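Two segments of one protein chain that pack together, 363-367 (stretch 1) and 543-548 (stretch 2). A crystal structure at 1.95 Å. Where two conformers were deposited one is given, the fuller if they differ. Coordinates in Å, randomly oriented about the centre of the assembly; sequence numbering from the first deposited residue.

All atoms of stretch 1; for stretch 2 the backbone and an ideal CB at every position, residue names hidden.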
# COMPACT_ATOMS: atom_id res chain seq x y z
N TYR A 363 -6.06 -14.14 25.79
CA TYR A 363 -4.81 -14.32 26.55
C TYR A 363 -4.06 -15.59 26.14
O TYR A 363 -4.66 -16.64 25.98
CB TYR A 363 -5.10 -14.33 28.04
CG TYR A 363 -5.78 -13.05 28.50
CD1 TYR A 363 -5.04 -11.92 28.78
CD2 TYR A 363 -7.16 -12.97 28.58
CE1 TYR A 363 -5.67 -10.73 29.18
CE2 TYR A 363 -7.78 -11.81 28.96
CZ TYR A 363 -7.05 -10.70 29.26
OH TYR A 363 -7.67 -9.55 29.65
N LEU A 364 -2.75 -15.44 25.91
CA LEU A 364 -1.91 -16.56 25.47
C LEU A 364 -1.54 -17.41 26.67
O LEU A 364 -1.29 -16.88 27.74
CB LEU A 364 -0.58 -16.04 24.91
CG LEU A 364 -0.55 -15.61 23.47
CD1 LEU A 364 -1.48 -14.44 23.23
CD2 LEU A 364 0.89 -15.29 23.12
N ASN A 365 -1.47 -18.73 26.46
CA ASN A 365 -0.98 -19.67 27.46
C ASN A 365 0.17 -20.46 26.80
O ASN A 365 -0.08 -21.27 25.90
CB ASN A 365 -2.11 -20.62 27.91
CG ASN A 365 -1.67 -21.57 29.01
OD1 ASN A 365 -0.49 -21.65 29.29
ND2 ASN A 365 -2.61 -22.21 29.69
N ALA A 366 1.41 -20.27 27.27
CA ALA A 366 2.63 -20.93 26.72
C ALA A 366 2.67 -22.47 26.92
O ALA A 366 3.35 -23.18 26.14
CB ALA A 366 3.94 -20.30 27.34
N GLU A 367 1.93 -22.98 27.89
CA GLU A 367 1.97 -24.41 28.23
C GLU A 367 1.22 -25.29 27.27
O GLU A 367 1.59 -26.45 27.06
CB GLU A 367 1.36 -24.67 29.60
CG GLU A 367 1.96 -23.88 30.74
CD GLU A 367 1.67 -24.51 32.12
OE1 GLU A 367 0.64 -24.17 32.74
OE2 GLU A 367 2.47 -25.35 32.56
N UNK A 543 12.62 -16.53 24.38
CA UNK A 543 11.65 -16.85 25.43
C UNK A 543 10.41 -16.01 25.31
O UNK A 543 10.52 -14.83 25.10
CB UNK A 543 12.27 -16.66 26.82
N UNK A 544 9.24 -16.62 25.52
CA UNK A 544 7.95 -15.91 25.50
C UNK A 544 7.17 -16.26 26.80
O UNK A 544 6.92 -17.42 27.10
CB UNK A 544 7.14 -16.29 24.26
N UNK A 545 6.85 -15.25 27.59
CA UNK A 545 6.26 -15.46 28.90
C UNK A 545 4.77 -15.17 28.87
O UNK A 545 4.33 -14.19 28.28
CB UNK A 545 6.95 -14.58 29.95
N UNK A 546 4.00 -16.04 29.50
CA UNK A 546 2.56 -15.86 29.58
C UNK A 546 2.09 -16.14 30.99
O UNK A 546 2.75 -16.92 31.74
CB UNK A 546 1.84 -16.77 28.58
N UNK A 547 0.98 -15.52 31.36
CA UNK A 547 0.35 -15.80 32.66
C UNK A 547 0.86 -14.93 33.78
O UNK A 547 1.98 -14.41 33.73
CB UNK A 547 0.56 -17.27 33.04
N UNK A 548 0.04 -14.79 34.83
CA UNK A 548 0.44 -13.98 36.01
C UNK A 548 0.64 -12.53 35.58
O UNK A 548 -0.15 -12.02 34.82
CB UNK A 548 1.72 -14.52 36.65

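Stretch 2 runs in extended conformation from 543 to 546 and then turns away through two residues with positive phi. The CA atoms come nearest at 546, whose CA lies 5.6 Å from CA of Asn 365, so the demands of the contact fall mainly on that position.

At position 543 the ideal CB has no atom of stretch 1 within 5.5 Å. The backbone angles (-103/139) are those of an ordinary strand and fit almost any residue, so stretch 1 sets no preference. The deposited residue is Met 543, present as selenomethionine; CB of Met 543 is 9.1 Å from CB of Ala 366, the nearest its side chain comes to stretch 1.

Position 544 differs in that its CA-to-CB bond points toward stretch 1, yet the ideal CB again finds nothing within 5.5 Å. The nearby surface is aliphatic, with Leu 364 and Ala 366 presenting methyl groups and no charge. An apolar side chain of moderate size would suit it, and the strand angles (-129/120) accommodate a beta-branched one; valine, leucine or isoleucine would all be reasonable. Ile 544 is found, with chi1 and chi2 both m. Although its CB is directed toward stretch 1, the end of the side chain leads away, and the nearest side-chain approach is CG2 of Ile 544 to CD2 of Leu 364, at 5.0 Å. Its backbone is slightly closer, with O of Ile 544 4.2 Å from CB of Ala 366.

At 545 the alternation of the strand turns CA-to-CB away from stretch 1, which therefore neither offers a partner nor limits size. Many residues would serve. Tyr 545 occupies the site; its nearest side-chain atom, CB, is 7.0 Å from CB of Ala 366, and its OH is hydrogen-bonded elsewhere in the structure.

Position 546 points directly at stretch 1 and is closely confined. Its ideal CB is 3.2 Å from O of Leu 364, a tight approach, and 3.8 Å from N of Ala 366. This amide is a donor within reach of a short side chain, while the side chain of Leu 364 offers an apolar surface alongside. A small residue is indicated; serine or threonine could supply an acceptor, alanine or valine could fill space but would leave the amide without a partner from this side chain. The residue is Thr 546, whose p rotamer allows it to meet both features. N of Ala 366 donates a hydrogen bond to OG1 of Thr 546 at 2.9 Å, with a nearly straight angle of 161°, while CG2 of Thr 546 packs 3.7 Å from CB of Leu 364.

At 547 the backbone decides. With phi/psi of 89/157, a CB would be jammed against the carbonyl O of the preceding residue, so glycine is called for irrespective of stretch 1. Gly 547 is present, and a water bridges the stretches here, donating to O of Leu 364 at 2.6 Å and accepting from N of Gly 547 at 3.3 Å.

Position 548 lies beyond the contact, and its positive phi (62/-133) favours glycine. Gly 548 is the deposited residue.

Stretch 2 543-548: MIYTGG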
# COMPACT_ATOMS: atom_id res chain seq x y z
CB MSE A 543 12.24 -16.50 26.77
CG MSE A 543 13.60 -17.03 26.92
SE MSE A 543 13.37 -18.82 27.45
CE MSE A 543 13.56 -18.49 29.39
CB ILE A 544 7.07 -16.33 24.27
CG1 ILE A 544 7.80 -16.09 22.95
CG2 ILE A 544 5.75 -15.57 24.23
CD1 ILE A 544 8.31 -14.71 22.77
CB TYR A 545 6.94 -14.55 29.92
CG TYR A 545 8.40 -14.78 30.04
CD1 TYR A 545 8.92 -15.56 31.07
CD2 TYR A 545 9.27 -14.20 29.16
CE1 TYR A 545 10.29 -15.78 31.20
CE2 TYR A 545 10.64 -14.40 29.27
CZ TYR A 545 11.14 -15.18 30.27
OH TYR A 545 12.49 -15.34 30.36
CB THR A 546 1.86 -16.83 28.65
OG1 THR A 546 2.11 -18.17 29.08
CG2 THR A 546 2.34 -16.62 27.18
O HOH W 1 -1.11 -14.60 29.01
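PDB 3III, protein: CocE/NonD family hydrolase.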